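Local structure of glycerol-3-phosphate dehydrogenase [NAD(+)] (Dunaliella salina, 6IUY) at residues 587-590 against 591-595; 607-610 against 611-614. The protein converts dihydroxyacetone phosphate directly to glycerol by joining an NAD-dependent glycerol-3-phosphate dehydrogenase to a haloacid dehalogenase-like phosphatase. All coordinates share one frame; numbering follows the deposited sequence.

Contact 1 (587-590 against 591-595)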
loop_
_atom_site.group_PDB
_atom_site.type_symbol
_atom_site.label_atom_id
_atom_site.label_comp_id
_atom_site.label_asym_id
_atom_site.label_seq_id
_atom_site.Cartn_x
_atom_site.Cartn_y
_atom_site.Cartn_z
ATOM N N PHE A 587 -17.212 -4.750 -6.939
ATOM C CA PHE A 587 -17.101 -6.051 -7.604
ATOM C C PHE A 587 -18.472 -6.459 -8.138
ATOM O O PHE A 587 -18.612 -6.955 -9.253
ATOM C CB PHE A 587 -16.581 -7.135 -6.650
ATOM C CG PHE A 587 -15.115 -7.033 -6.343
ATOM C CD1 PHE A 587 -14.326 -6.071 -6.939
ATOM C CD2 PHE A 587 -14.526 -7.920 -5.461
ATOM C CE1 PHE A 587 -12.966 -6.002 -6.652
ATOM C CE2 PHE A 587 -13.178 -7.850 -5.172
ATOM C CZ PHE A 587 -12.394 -6.894 -5.765
ATOM N N THR A 588 -19.496 -6.228 -7.335
ATOM C CA THR A 588 -20.826 -6.670 -7.689
ATOM C C THR A 588 -21.438 -5.844 -8.808
ATOM O O THR A 588 -22.068 -6.406 -9.717
ATOM C CB THR A 588 -21.762 -6.640 -6.479
ATOM O OG1 THR A 588 -21.383 -7.675 -5.571
ATOM C CG2 THR A 588 -23.217 -6.874 -6.914
ATOM N N THR A 589 -21.274 -4.520 -8.774
ATOM C CA THR A 589 -21.911 -3.752 -9.841
ATOM C C THR A 589 -21.143 -3.916 -11.151
ATOM O O THR A 589 -21.739 -3.843 -12.217
ATOM C CB THR A 589 -22.096 -2.249 -9.496
ATOM O OG1 THR A 589 -21.156 -1.445 -10.210
ATOM C CG2 THR A 589 -21.990 -1.991 -8.022
ATOM N N ILE A 590 -19.842 -4.190 -11.092
ATOM C CA ILE A 590 -19.105 -4.531 -12.318
ATOM C C ILE A 590 -19.650 -5.801 -12.997
ATOM O O ILE A 590 -19.758 -5.857 -14.227
ATOM C CB ILE A 590 -17.602 -4.730 -12.041
ATOM C CG1 ILE A 590 -16.933 -3.402 -11.686
ATOM C CG2 ILE A 590 -16.930 -5.375 -13.244
ATOM C CD1 ILE A 590 -15.466 -3.533 -11.265
ATOM N N ASN A 591 -19.985 -6.816 -12.198
ATOM C CA ASN A 591 -20.520 -8.074 -12.726
ATOM C C ASN A 591 -21.943 -7.900 -13.243
ATOM O O ASN A 591 -22.311 -8.411 -14.300
ATOM C CB ASN A 591 -20.480 -9.177 -11.657
ATOM C CG ASN A 591 -20.604 -10.579 -12.255
ATOM O OD1 ASN A 591 -21.694 -11.170 -12.263
ATOM N ND2 ASN A 591 -19.490 -11.112 -12.771
ATOM N N ARG A 592 -22.739 -7.160 -12.485
ATOM C CA ARG A 592 -24.081 -6.818 -12.897
ATOM C C ARG A 592 -24.095 -5.994 -14.193
ATOM O O ARG A 592 -25.046 -6.085 -14.978
ATOM C CB ARG A 592 -24.778 -6.075 -11.767
ATOM C CG ARG A 592 -25.044 -6.957 -10.559
ATOM C CD ARG A 592 -26.538 -7.037 -10.317
ATOM N NE ARG A 592 -27.002 -5.908 -9.522
ATOM C CZ ARG A 592 -28.265 -5.497 -9.429
ATOM N NH1 ARG A 592 -29.237 -6.098 -10.104
ATOM N NH2 ARG A 592 -28.543 -4.453 -8.656
ATOM N N ILE A 593 -23.044 -5.206 -14.420
ATOM C CA ILE A 593 -22.904 -4.412 -15.659
ATOM C C ILE A 593 -22.496 -5.283 -16.838
ATOM O O ILE A 593 -23.102 -5.231 -17.907
ATOM C CB ILE A 593 -21.867 -3.272 -15.490
ATOM C CG1 ILE A 593 -22.418 -2.208 -14.539
ATOM C CG2 ILE A 593 -21.495 -2.648 -16.848
ATOM C CD1 ILE A 593 -21.431 -1.181 -14.171
ATOM N N ILE A 594 -21.442 -6.070 -16.643
ATOM C CA ILE A 594 -21.082 -7.094 -17.615
ATOM C C ILE A 594 -22.298 -7.899 -18.066
ATOM O O ILE A 594 -22.476 -8.147 -19.253
ATOM C CB ILE A 594 -20.065 -8.070 -17.048
ATOM C CG1 ILE A 594 -18.694 -7.394 -16.933
ATOM C CG2 ILE A 594 -20.008 -9.333 -17.927
ATOM C CD1 ILE A 594 -17.846 -7.986 -15.838
ATOM N N HIS A 595 -23.135 -8.308 -17.120
ATOM C CA HIS A 595 -24.235 -9.200 -17.472
ATOM C C HIS A 595 -25.552 -8.475 -17.733
ATOM O O HIS A 595 -26.566 -9.110 -17.981
ATOM C CB HIS A 595 -24.388 -10.265 -16.391
ATOM C CG HIS A 595 -23.262 -11.245 -16.395
ATOM N ND1 HIS A 595 -23.039 -12.108 -17.450
ATOM C CD2 HIS A 595 -22.255 -11.463 -15.515
ATOM C CE1 HIS A 595 -21.960 -12.828 -17.207
ATOM N NE2 HIS A 595 -21.464 -12.459 -16.036
#
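Ile590 and Ile594 meet one turn apart on alpha-helix 585-594, a worked example in which the i to i+4 bonds satisfy the main chain while the polar side chains find partners outside. Four successive amides find carbonyl acceptors here. The Ile594 N to Ile590 O bond is nearly straight, with an N-H...O angle of 176°, and Arg592 N reaches Thr588 O at 2.9 Å. Asn591 N to Phe587 O is longer at 3.3 Å, while Ile593 N approaches Thr589 O along a more bent path (138°).

Polar side chains look beyond the helix. Thr588 OG1 has one hydrogen to share between the carbonyl oxygens of Glu581 and Phe584, and Asn591 ND2 bonds Asp569 OD1 and Ser568 OG on helix 564-577. Arg592 forms a salt bridge through NH1 to Glu597 and turns NH2 to the carbonyl oxygens of Ala609 and Met612, the latter at a doubtfully short separation. Thr589 OG1 is the exception: buried, it has no partner in the model, and its nearest neighbour across the contact is the methyl Ile593 CD1 at 4.0 Å. Ile593 CG1 stands beside its own backbone N (chi1 -70°), and its modelled approach to Thr589 O, 2.9 Å, is too close to be trusted. Between the two isoleucines, which slant across one another, Ile590 CG2 lies 3.8 Å from Ile594 CD1.

Contact 2 (607-610 against 611-614); sequences RVAC and SMPS
Met612 folds back against Ala609, and its torsions explain how. CG stands between the backbone N and the carbonyl carbon (chi1 52°), which brings it to 3.2 Å from Ala609 O. From there the chain runs on extended to the sulphur, so that SD comes 4.0 Å from Ala609 CB, and a bend at chi3 (-79°) sets the terminal methyl. The Met612 side chain therefore lies back against CA and CB of Ala609.

This is the C-terminal side of the short helix 606-609, where an alpha-turn carries the chain into a loop. Val608 O accepts from Met612 N at 3.0 Å, with the donor in the carbonyl plane, and also takes a weak bond from Ser611 N at 3.3 Å. One carbonyl oxygen thus serves two consecutive amides.

Ser611 and Cys610 adopt the same kind of first torsion as Met612. Ser611 OG is thereby turned back over the turn, 3.5 Å from Val608 O. Cys610 SG sits 3.3 Å from Ser611 N, and its side chain packs on Leu582 and Pro585. Farther back, the exposed side chain of Arg607 packs on Glu423 of the second subunit.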
loop_
_atom_site.group_PDB
_atom_site.type_symbol
_atom_site.label_atom_id
_atom_site.label_comp_id
_atom_site.label_asym_id
_atom_site.label_seq_id
_atom_site.Cartn_x
_atom_site.Cartn_y
_atom_site.Cartn_z
ATOM N N ARG A 607 -22.102 1.882 -4.572
ATOM C CA ARG A 607 -22.804 1.784 -3.281
ATOM C C ARG A 607 -24.302 1.573 -3.479
ATOM O O ARG A 607 -24.979 0.960 -2.654
ATOM C CB ARG A 607 -22.564 3.049 -2.434
ATOM C CG ARG A 607 -21.358 2.988 -1.499
ATOM C CD ARG A 607 -20.609 4.325 -1.453
ATOM N NE ARG A 607 -19.214 4.134 -1.044
ATOM C CZ ARG A 607 -18.305 5.110 -0.941
ATOM N NH1 ARG A 607 -18.633 6.376 -1.208
ATOM N NH2 ARG A 607 -17.058 4.822 -0.564
ATOM N N VAL A 608 -24.813 2.064 -4.600
ATOM C CA VAL A 608 -26.239 1.991 -4.894
ATOM C C VAL A 608 -26.563 0.921 -5.930
ATOM O O VAL A 608 -27.576 0.226 -5.826
ATOM C CB VAL A 608 -26.763 3.338 -5.409
ATOM C CG1 VAL A 608 -28.184 3.189 -5.914
ATOM C CG2 VAL A 608 -26.668 4.396 -4.320
ATOM N N ALA A 609 -25.701 0.806 -6.938
ATOM C CA ALA A 609 -25.925 -0.124 -8.041
ATOM C C ALA A 609 -25.830 -1.595 -7.611
ATOM O O ALA A 609 -26.331 -2.490 -8.299
ATOM C CB ALA A 609 -24.940 0.161 -9.156
ATOM N N CYS A 610 -25.190 -1.857 -6.481
ATOM C CA CYS A 610 -25.035 -3.241 -6.050
ATOM C C CYS A 610 -26.373 -3.827 -5.613
ATOM O O CYS A 610 -26.600 -5.032 -5.757
ATOM C CB CYS A 610 -24.021 -3.347 -4.919
ATOM S SG CYS A 610 -24.485 -2.413 -3.458
ATOM N N SER A 611 -27.265 -2.978 -5.097
ATOM C CA SER A 611 -28.556 -3.454 -4.590
ATOM C C SER A 611 -29.745 -3.005 -5.446
ATOM O O SER A 611 -30.835 -3.543 -5.303
ATOM C CB SER A 611 -28.767 -3.004 -3.133
ATOM O OG SER A 611 -28.584 -1.599 -2.973
ATOM N N MET A 612 -29.542 -2.038 -6.338
ATOM C CA MET A 612 -30.646 -1.523 -7.146
ATOM C C MET A 612 -31.338 -2.635 -7.928
ATOM O O MET A 612 -30.723 -3.649 -8.240
ATOM C CB MET A 612 -30.158 -0.436 -8.102
ATOM C CG MET A 612 -28.962 -0.824 -8.961
ATOM S SD MET A 612 -28.774 0.286 -10.372
ATOM C CE MET A 612 -30.013 -0.362 -11.496
ATOM N N PRO A 613 -32.634 -2.460 -8.229
ATOM C CA PRO A 613 -33.333 -3.515 -8.973
ATOM C C PRO A 613 -32.808 -3.582 -10.394
ATOM O O PRO A 613 -32.477 -2.542 -10.949
ATOM C CB PRO A 613 -34.804 -3.067 -8.941
ATOM C CG PRO A 613 -34.880 -2.064 -7.809
ATOM C CD PRO A 613 -33.545 -1.376 -7.824
ATOM N N SER A 614 -32.739 -4.776 -10.968
ATOM C CA SER A 614 -32.257 -4.936 -12.334
ATOM C C SER A 614 -33.057 -4.088 -13.326
ATOM O O SER A 614 -34.223 -3.780 -13.089
ATOM C CB SER A 614 -32.312 -6.410 -12.744
ATOM O OG SER A 614 -31.721 -7.226 -11.756
#

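In the fold
Followed from the N terminus, the chain first makes contact 1 within helix 585-594 and then, after an intervening loop, contact 2 at helix 606-609 and the turn beyond it. Both are local, in series, neither nested nor crossed, and each closes only a turn of the backbone. Their centres lie about 10 Å apart, and the long side chain of Arg592 spans the gap to the 611-614 loop. Contact 1 is buried against helices 454-477 and 564-577 in the dehydrogenase part of the protein, whereas contact 2 lies at the surface. Thr589 touches Tyr606 and Ala609, so the later helix rests on the earlier one.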